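Protein LEC-6 (Caenorhabditis elegans, PDB 3VV1) is a galectin that binds galactose-containing glycans and preferentially recognises fucose-containing saccharides, including galactose-1,4-fucose. Local coordinates at residues 49-54 against 107-112; 28-33 against 150-155. One frame throughout, in Å; residues are numbered along the deposited sequence.

Contact 1. Residues 49-54 against 107-112; sequences RLVLLP and NKIYTL
L50 and L52 pair with L112 and Y110 as neighbouring antiparallel strands of a galectin β-sandwich; the axes of strands 49-54 and 110-112 approach to 4.6 Å at an angle of 150°. Each of these two pairs is hydrogen-bonded in both directions: L50 N to L112 O spans 2.8 Å, the return bond from L112 N to L50 O is equally short, and L52 and Y110 repeat the pattern. V51 and T111 form the non-hydrogen-bonded pair between them. Before Y110 the chain is no longer strand, yet N107 N still reaches P54 O at 2.8 Å, coming in tilted 30° from the carbonyl plane.

Alternation of side chains divides the two faces. Toward the opposing sheet, L112 has CG anti to its backbone N (chi1 172°), and CD2, carried on that CG, meets L52 CD1 diagonally at 3.7 Å. I63 and F61 of strand 60-66 pack against these leucines and join the two sheets. Beside them the Y110 ring takes P54 CD at its edge, 3.9 Å from CD2, while its hydroxyl bonds to Q105 N.

The V51 and T111 face is less buried. V51 CG1 touches I109 CG2 at 3.7 Å, its other methyl turns to T111 OG1, and the aliphatic part of R49 lies against the T111 methyl. In the 107-109 loop, K108 O is buried without a hydrogen-bond partner; its closest neighbours across the contact are carbons, L53 CD1 at 3.4 Å and P54 CD at 3.2 Å.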
ATOM      1  N   ARG A  49      -8.203  -6.704  -7.028  1.00  8.88           N
ATOM      2  CA  ARG A  49      -8.794  -8.002  -6.768  1.00 10.02           C
ATOM      3  C   ARG A  49      -9.530  -7.917  -5.444  1.00 10.10           C
ATOM      4  O   ARG A  49      -8.904  -7.567  -4.398  1.00 11.64           O
ATOM      5  CB  ARG A  49      -7.740  -9.099  -6.707  1.00 13.88           C
ATOM      6  CG  ARG A  49      -8.377 -10.453  -6.374  1.00 19.20           C
ATOM      7  CD  ARG A  49      -7.485 -11.673  -6.726  1.00 28.13           C
ATOM      8  NE  ARG A  49      -6.130 -11.432  -6.265  1.00 43.23           N
ATOM      9  CZ  ARG A  49      -5.773 -11.434  -4.974  1.00 34.82           C
ATOM     10  NH1 ARG A  49      -6.691 -11.701  -4.047  1.00 42.89           N
ATOM     11  NH2 ARG A  49      -4.527 -11.156  -4.620  1.00 34.13           N
ATOM     12  N   LEU A  50     -10.824  -8.278  -5.462  1.00  9.67           N
ATOM     13  CA  LEU A  50     -11.653  -8.266  -4.258  1.00  9.44           C
ATOM     14  C   LEU A  50     -12.173  -9.646  -4.020  1.00 11.54           C
ATOM     15  O   LEU A  50     -12.579 -10.310  -4.995  1.00 12.04           O
ATOM     16  CB  LEU A  50     -12.841  -7.343  -4.520  1.00 10.16           C
ATOM     17  CG  LEU A  50     -12.476  -5.888  -4.775  1.00  9.69           C
ATOM     18  CD1 LEU A  50     -13.754  -5.171  -5.204  1.00 14.12           C
ATOM     19  CD2 LEU A  50     -11.908  -5.237  -3.524  1.00 13.03           C
ATOM     20  N   VAL A  51     -12.176 -10.099  -2.767  1.00  9.70           N
ATOM     21  CA  VAL A  51     -12.932 -11.354  -2.492  1.00  8.67           C
ATOM     22  C   VAL A  51     -14.112 -10.850  -1.686  1.00  9.84           C
ATOM     23  O   VAL A  51     -13.910 -10.168  -0.650  1.00 10.15           O
ATOM     24  CB  VAL A  51     -12.089 -12.345  -1.682  1.00  9.47           C
ATOM     25  CG1 VAL A  51     -12.971 -13.565  -1.277  1.00 10.36           C
ATOM     26  CG2 VAL A  51     -10.910 -12.818  -2.556  1.00 11.60           C
ATOM     27  N   LEU A  52     -15.298 -11.132  -2.184  1.00  9.58           N
ATOM     28  CA  LEU A  52     -16.530 -10.496  -1.676  1.00 11.00           C
ATOM     29  C   LEU A  52     -17.629 -11.501  -1.432  1.00 10.73           C
ATOM     30  O   LEU A  52     -17.669 -12.571  -2.025  1.00 10.79           O
ATOM     31  CB  LEU A  52     -17.086  -9.497  -2.737  1.00 15.16           C
ATOM     32  CG  LEU A  52     -16.288  -8.441  -3.397  1.00 15.20           C
ATOM     33  CD1 LEU A  52     -17.072  -7.815  -4.518  1.00 13.76           C
ATOM     34  CD2 LEU A  52     -15.968  -7.420  -2.275  1.00 18.23           C
ATOM     35  N   LEU A  53     -18.518 -11.161  -0.503  1.00 10.84           N
ATOM     36  CA  LEU A  53     -19.715 -11.960  -0.232  1.00 12.17           C
ATOM     37  C   LEU A  53     -20.908 -10.985  -0.262  1.00 12.73           C
ATOM     38  O   LEU A  53     -21.059 -10.194   0.664  1.00 13.66           O
ATOM     39  CB  LEU A  53     -19.584 -12.605   1.181  1.00 16.37           C
ATOM     40  CG  LEU A  53     -20.800 -13.303   1.785  1.00 19.27           C
ATOM     41  CD1 LEU A  53     -20.973 -14.661   1.199  1.00 20.68           C
ATOM     42  CD2 LEU A  53     -20.605 -13.539   3.301  1.00 25.00           C
ATOM     43  N   PRO A  54     -21.734 -11.005  -1.326  1.00 13.32           N
ATOM     44  CA  PRO A  54     -22.897 -10.133  -1.334  1.00 13.26           C
ATOM     45  C   PRO A  54     -23.804 -10.578  -0.194  1.00 14.25           C
ATOM     46  O   PRO A  54     -23.909 -11.788   0.076  1.00 16.64           O
ATOM     47  CB  PRO A  54     -23.553 -10.429  -2.706  1.00 15.85           C
ATOM     48  CG  PRO A  54     -22.453 -11.004  -3.546  1.00 17.46           C
ATOM     49  CD  PRO A  54     -21.678 -11.842  -2.555  1.00 16.25           C
ATOM     50  N   ASN A 107     -24.935 -14.318  -0.608  1.00 16.89           N
ATOM     51  CA  ASN A 107     -24.455 -15.344   0.333  1.00 17.89           C
ATOM     52  C   ASN A 107     -23.542 -16.414  -0.347  1.00 17.44           C
ATOM     53  O   ASN A 107     -23.374 -17.493   0.195  1.00 20.48           O
ATOM     54  CB  ASN A 107     -25.635 -15.932   1.149  1.00 20.79           C
ATOM     55  CG  ASN A 107     -26.426 -14.818   1.876  1.00 21.69           C
ATOM     56  OD1 ASN A 107     -25.831 -14.105   2.677  1.00 31.28           O
ATOM     57  ND2 ASN A 107     -27.732 -14.622   1.545  1.00 26.74           N
ATOM     58  N   LYS A 108     -22.998 -16.094  -1.518  1.00 15.75           N
ATOM     59  CA  LYS A 108     -21.888 -16.895  -2.127  1.00 14.95           C
ATOM     60  C   LYS A 108     -20.631 -16.029  -2.219  1.00 12.61           C
ATOM     61  O   LYS A 108     -20.717 -14.830  -2.155  1.00 12.23           O
ATOM     62  CB  LYS A 108     -22.292 -17.484  -3.517  1.00 15.89           C
ATOM     63  CG  LYS A 108     -23.512 -18.419  -3.555  1.00 20.19           C
ATOM     64  CD  LYS A 108     -23.266 -19.594  -2.651  1.00 28.19           C
ATOM     65  CE  LYS A 108     -24.242 -20.754  -2.869  1.00 36.52           C
ATOM     66  NZ  LYS A 108     -23.922 -21.914  -1.953  1.00 43.55           N
ATOM     67  N   ILE A 109     -19.450 -16.654  -2.292  1.00 12.04           N
ATOM     68  CA  ILE A 109     -18.194 -15.944  -2.301  1.00 10.88           C
ATOM     69  C   ILE A 109     -17.718 -15.775  -3.741  1.00 10.36           C
ATOM     70  O   ILE A 109     -17.777 -16.729  -4.533  1.00 11.92           O
ATOM     71  CB  ILE A 109     -17.102 -16.700  -1.498  1.00 11.27           C
ATOM     72  CG1 ILE A 109     -17.581 -16.985  -0.080  1.00 12.65           C
ATOM     73  CG2 ILE A 109     -15.809 -15.873  -1.478  1.00 12.00           C
ATOM     74  CD1 ILE A 109     -16.808 -18.041   0.673  1.00 13.90           C
ATOM     75  N   TYR A 110     -17.218 -14.576  -4.070  1.00  9.18           N
ATOM     76  CA  TYR A 110     -16.712 -14.311  -5.432  1.00 10.25           C
ATOM     77  C   TYR A 110     -15.390 -13.593  -5.357  1.00 10.37           C
ATOM     78  O   TYR A 110     -15.176 -12.698  -4.510  1.00 10.37           O
ATOM     79  CB  TYR A 110     -17.698 -13.371  -6.206  1.00 10.11           C
ATOM     80  CG  TYR A 110     -19.023 -14.068  -6.385  1.00 10.10           C
ATOM     81  CD1 TYR A 110     -19.240 -14.887  -7.462  1.00 11.00           C
ATOM     82  CD2 TYR A 110     -20.060 -13.935  -5.431  1.00 11.02           C
ATOM     83  CE1 TYR A 110     -20.407 -15.599  -7.614  1.00 13.20           C
ATOM     84  CE2 TYR A 110     -21.235 -14.625  -5.572  1.00 12.27           C
ATOM     85  CZ  TYR A 110     -21.410 -15.488  -6.655  1.00 12.28           C
ATOM     86  OH  TYR A 110     -22.579 -16.186  -6.801  1.00 15.89           O
ATOM     87  N   THR A 111     -14.522 -13.918  -6.306  1.00  9.89           N
ATOM     88  CA  THR A 111     -13.344 -13.155  -6.562  1.00  9.02           C
ATOM     89  C   THR A 111     -13.616 -12.257  -7.758  1.00  9.32           C
ATOM     90  O   THR A 111     -13.885 -12.733  -8.865  1.00 11.26           O
ATOM     91  CB  THR A 111     -12.139 -14.061  -6.797  1.00  9.63           C
ATOM     92  OG1 THR A 111     -11.820 -14.774  -5.597  1.00 10.62           O
ATOM     93  CG2 THR A 111     -10.899 -13.211  -7.240  1.00 11.07           C
ATOM     94  N   LEU A 112     -13.602 -10.961  -7.503  1.00  8.97           N
ATOM     95  CA  LEU A 112     -13.957  -9.935  -8.553  1.00  7.99           C
ATOM     96  C   LEU A 112     -12.745  -9.111  -8.828  1.00  8.58           C
ATOM     97  O   LEU A 112     -12.114  -8.573  -7.906  1.00 10.39           O
ATOM     98  CB  LEU A 112     -15.101  -9.051  -8.011  1.00  9.29           C
ATOM     99  CG  LEU A 112     -15.478  -7.817  -8.848  1.00  8.61           C
ATOM    100  CD1 LEU A 112     -16.059  -8.326 -10.160  1.00 11.11           C
ATOM    101  CD2 LEU A 112     -16.522  -6.942  -8.068  1.00  9.97           C
TER

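Contact 2. Residues 28-33 against 150-155; sequences FFNPQT and GVHVHS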
ATOM      1  N   PHE A  28      -5.343  -5.948   1.930  1.00 12.33           N
ATOM      2  CA  PHE A  28      -5.989  -5.782   3.253  1.00 11.93           C
ATOM      3  C   PHE A  28      -7.123  -6.773   3.413  1.00 11.79           C
ATOM      4  O   PHE A  28      -7.789  -7.130   2.443  1.00 13.31           O
ATOM      5  CB  PHE A  28      -6.508  -4.349   3.391  1.00 11.81           C
ATOM      6  CG  PHE A  28      -5.412  -3.333   3.246  1.00 12.34           C
ATOM      7  CD1 PHE A  28      -4.578  -3.001   4.351  1.00 13.62           C
ATOM      8  CD2 PHE A  28      -5.202  -2.679   2.004  1.00 12.66           C
ATOM      9  CE1 PHE A  28      -3.565  -2.030   4.227  1.00 14.78           C
ATOM     10  CE2 PHE A  28      -4.171  -1.694   1.912  1.00 12.51           C
ATOM     11  CZ  PHE A  28      -3.342  -1.420   3.015  1.00 13.75           C
ATOM     12  N   PHE A  29      -7.281  -7.238   4.633  1.00 12.80           N
ATOM     13  CA  PHE A  29      -8.314  -8.239   4.962  1.00 12.49           C
ATOM     14  C   PHE A  29      -9.385  -7.651   5.887  1.00 13.89           C
ATOM     15  O   PHE A  29      -9.084  -6.845   6.761  1.00 16.02           O
ATOM     16  CB  PHE A  29      -7.656  -9.501   5.554  1.00 13.24           C
ATOM     17  CG  PHE A  29      -6.757 -10.174   4.559  1.00 13.43           C
ATOM     18  CD1 PHE A  29      -5.417  -9.760   4.405  1.00 14.67           C
ATOM     19  CD2 PHE A  29      -7.264 -11.179   3.728  1.00 13.57           C
ATOM     20  CE1 PHE A  29      -4.620 -10.339   3.443  1.00 15.34           C
ATOM     21  CE2 PHE A  29      -6.464 -11.758   2.759  1.00 14.44           C
ATOM     22  CZ  PHE A  29      -5.142 -11.338   2.624  1.00 14.31           C
ATOM     23  N   ASN A  30     -10.629  -8.084   5.655  1.00 14.29           N
ATOM     24  CA  ASN A  30     -11.769  -7.627   6.474  1.00 14.57           C
ATOM     25  C   ASN A  30     -11.841  -6.108   6.683  1.00 16.74           C
ATOM     26  O   ASN A  30     -12.013  -5.652   7.798  1.00 21.86           O
ATOM     27  CB  ASN A  30     -11.800  -8.372   7.828  1.00 15.59           C
ATOM     28  CG  ASN A  30     -12.147  -9.837   7.658  1.00 15.41           C
ATOM     29  OD1 ASN A  30     -11.448 -10.753   8.182  1.00 18.57           O
ATOM     30  ND2 ASN A  30     -13.204 -10.073   7.001  1.00 14.45           N
ATOM     31  N   PRO A  31     -11.710  -5.325   5.613  1.00 14.59           N
ATOM     32  CA  PRO A  31     -11.975  -3.841   5.840  1.00 19.06           C
ATOM     33  C   PRO A  31     -13.511  -3.670   6.057  1.00 20.54           C
ATOM     34  O   PRO A  31     -14.312  -4.392   5.414  1.00 27.26           O
ATOM     35  CB  PRO A  31     -11.527  -3.244   4.496  1.00 18.71           C
ATOM     36  CG  PRO A  31     -11.755  -4.404   3.452  1.00 15.41           C
ATOM     37  CD  PRO A  31     -11.431  -5.690   4.185  1.00 12.27           C
ATOM     38  N   GLN A  32     -13.965  -2.763   6.907  1.00 28.65           N
ATOM     39  CA  GLN A  32     -15.437  -2.498   7.126  1.00 31.25           C
ATOM     40  C   GLN A  32     -16.164  -1.795   5.955  1.00 28.41           C
ATOM     41  O   GLN A  32     -15.610  -0.831   5.451  1.00 34.37           O
ATOM     42  CB  GLN A  32     -15.582  -1.574   8.311  1.00 31.31           C
ATOM     43  CG  GLN A  32     -15.075  -2.162   9.649  1.00 47.62           C
ATOM     44  CD  GLN A  32     -14.357  -1.143  10.551  1.00 45.75           C
ATOM     45  OE1 GLN A  32     -13.334  -0.560  10.167  1.00 46.73           O
ATOM     46  NE2 GLN A  32     -14.882  -0.946  11.757  1.00 55.75           N
ATOM     47  N   THR A  33     -17.410  -2.197   5.599  1.00 25.80           N
ATOM     48  CA  THR A  33     -18.176  -1.501   4.520  1.00 21.58           C
ATOM     49  C   THR A  33     -18.937  -0.367   5.254  1.00 25.76           C
ATOM     50  O   THR A  33     -19.410  -0.596   6.376  1.00 31.04           O
ATOM     51  CB  THR A  33     -19.143  -2.465   3.736  1.00 23.89           C
ATOM     52  OG1 THR A  33     -18.385  -3.443   2.988  1.00 29.21           O
ATOM     53  CG2 THR A  33     -20.038  -1.758   2.692  1.00 26.33           C
ATOM     54  N   GLY A 150     -24.775  -3.739   0.074  1.00 13.56           N
ATOM     55  CA  GLY A 150     -24.975  -5.072   0.700  1.00 13.38           C
ATOM     56  C   GLY A 150     -23.904  -6.045   0.295  1.00 13.25           C
ATOM     57  O   GLY A 150     -24.106  -6.947  -0.551  1.00 13.11           O
ATOM     58  N   VAL A 151     -22.736  -5.849   0.875  1.00 12.28           N
ATOM     59  CA  VAL A 151     -21.569  -6.671   0.499  1.00 11.75           C
ATOM     60  C   VAL A 151     -20.599  -6.704   1.658  1.00 12.46           C
ATOM     61  O   VAL A 151     -20.403  -5.699   2.328  1.00 13.97           O
ATOM     62  CB  VAL A 151     -20.911  -6.191  -0.792  1.00 11.85           C
ATOM     63  CG1 VAL A 151     -20.279  -4.790  -0.618  1.00 12.88           C
ATOM     64  CG2 VAL A 151     -19.912  -7.282  -1.285  1.00 12.55           C
ATOM     65  N   HIS A 152     -20.015  -7.892   1.886  1.00 12.28           N
ATOM     66  CA  HIS A 152     -18.934  -8.036   2.834  1.00 12.21           C
ATOM     67  C   HIS A 152     -17.658  -8.177   2.041  1.00 11.89           C
ATOM     68  O   HIS A 152     -17.586  -9.008   1.120  1.00 11.03           O
ATOM     69  CB  HIS A 152     -19.205  -9.316   3.616  1.00 12.91           C
ATOM     70  CG  HIS A 152     -17.987  -9.766   4.382  1.00 15.43           C
ATOM     71  ND1 HIS A 152     -17.500  -9.047   5.426  1.00 17.89           N
ATOM     72  CD2 HIS A 152     -17.044 -10.760   4.106  1.00 13.54           C
ATOM     73  CE1 HIS A 152     -16.334  -9.619   5.835  1.00 19.43           C
ATOM     74  NE2 HIS A 152     -16.102 -10.688   5.058  1.00 17.80           N
ATOM     75  N   VAL A 153     -16.641  -7.385   2.396  1.00 11.17           N
ATOM     76  CA  VAL A 153     -15.349  -7.498   1.693  1.00 10.42           C
ATOM     77  C   VAL A 153     -14.423  -8.349   2.575  1.00  9.96           C
ATOM     78  O   VAL A 153     -13.972  -7.921   3.658  1.00 12.63           O
ATOM     79  CB  VAL A 153     -14.728  -6.087   1.429  1.00 10.68           C
ATOM     80  CG1 VAL A 153     -13.395  -6.245   0.720  1.00 12.30           C
ATOM     81  CG2 VAL A 153     -15.672  -5.269   0.533  1.00 12.83           C
ATOM     82  N   HIS A 154     -14.070  -9.537   2.075  1.00  9.49           N
ATOM     83  CA  HIS A 154     -13.086 -10.351   2.767  1.00 10.11           C
ATOM     84  C   HIS A 154     -11.666  -9.818   2.511  1.00 10.09           C
ATOM     85  O   HIS A 154     -10.842  -9.786   3.451  1.00 10.78           O
ATOM     86  CB  HIS A 154     -13.166 -11.808   2.274  1.00 10.10           C
ATOM     87  CG  HIS A 154     -11.987 -12.609   2.718  1.00 10.14           C
ATOM     88  ND1 HIS A 154     -11.778 -12.975   4.015  1.00 11.13           N
ATOM     89  CD2 HIS A 154     -10.895 -13.066   2.007  1.00 10.72           C
ATOM     90  CE1 HIS A 154     -10.591 -13.643   4.115  1.00 11.73           C
ATOM     91  NE2 HIS A 154     -10.046 -13.689   2.901  1.00 10.20           N
ATOM     92  N   SER A 155     -11.342  -9.464   1.259  1.00 10.04           N
ATOM     93  CA  SER A 155      -9.947  -8.963   0.985  1.00  9.28           C
ATOM     94  C   SER A 155      -9.960  -8.038  -0.177  1.00  9.42           C
ATOM     95  O   SER A 155     -10.852  -8.120  -1.043  1.00  8.97           O
ATOM     96  CB  SER A 155      -8.961 -10.138   0.742  1.00 10.12           C
ATOM     97  OG  SER A 155      -9.319 -10.916  -0.400  1.00 10.25           O
TER
HETATM   98  O   HOH W   1     -13.960 -12.267   5.669  1.00 12.05           O
HETATM   99  O   HOH W   2     -17.003  -5.366   4.391  1.00 16.87           O
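A classic β-bulge, in which H154 and S155 both face V51, turns the chain where F29 of strand 27-29, outermost in its sheet within this chain, pairs with S155. F29 and S155 form an antiparallel non-hydrogen-bonded pair, followed by a bond of 2.8 Å from N30 N to H154 O whose donor stands 46° out of the carbonyl plane. The F29 ring directs its edge toward the face of H154 in an offset edge-to-face pair, planes 69° apart, and its CD2 also rests 3.6 Å from S155 CB.

N30 adopts a left-handed backbone conformation and leads into P31, whose CG packs on V153 CG1 at 3.7 Å. CD of the same proline lies 3.4 Å from V153 O, a buried carbonyl with no hydrogen-bond partner. Farther on, a water accepts from V153 N, donates to P31 O and bonds T33 OG1, bridging the segments where no backbone hydrogen bond joins them directly.

A second water accepts from N30 ND2 at 2.7 Å and lies in the ring planes of both H152 and H154, bonded to H152 NE2 and H154 ND1. Able to accept only one more proton, it probably cannot take one from both imidazoles at once, which would couple their protonation.

In the fold
After the short strand 22-23, strand 27-29 runs into residues 28-33, and the chain crosses into the other sheet before returning as strand 46-54. Contact 1 closes the loop from there to 107-112, a span that includes the glycan-binding strands. Contact 2 closes a far longer one, bringing 150-155 back to 28-33, and contact 1 falls wholly within it. Their centres lie 9 Å apart because strands 46-54 and 151-159 are neighbours: V51 O and L53 O probably accept from H154 N and H152 N. Four strands, 27-29, 151-159, 46-54 and 110-117, thus run consecutively across one sheet; F28 on the first and P31 just after it pack against the second subunit.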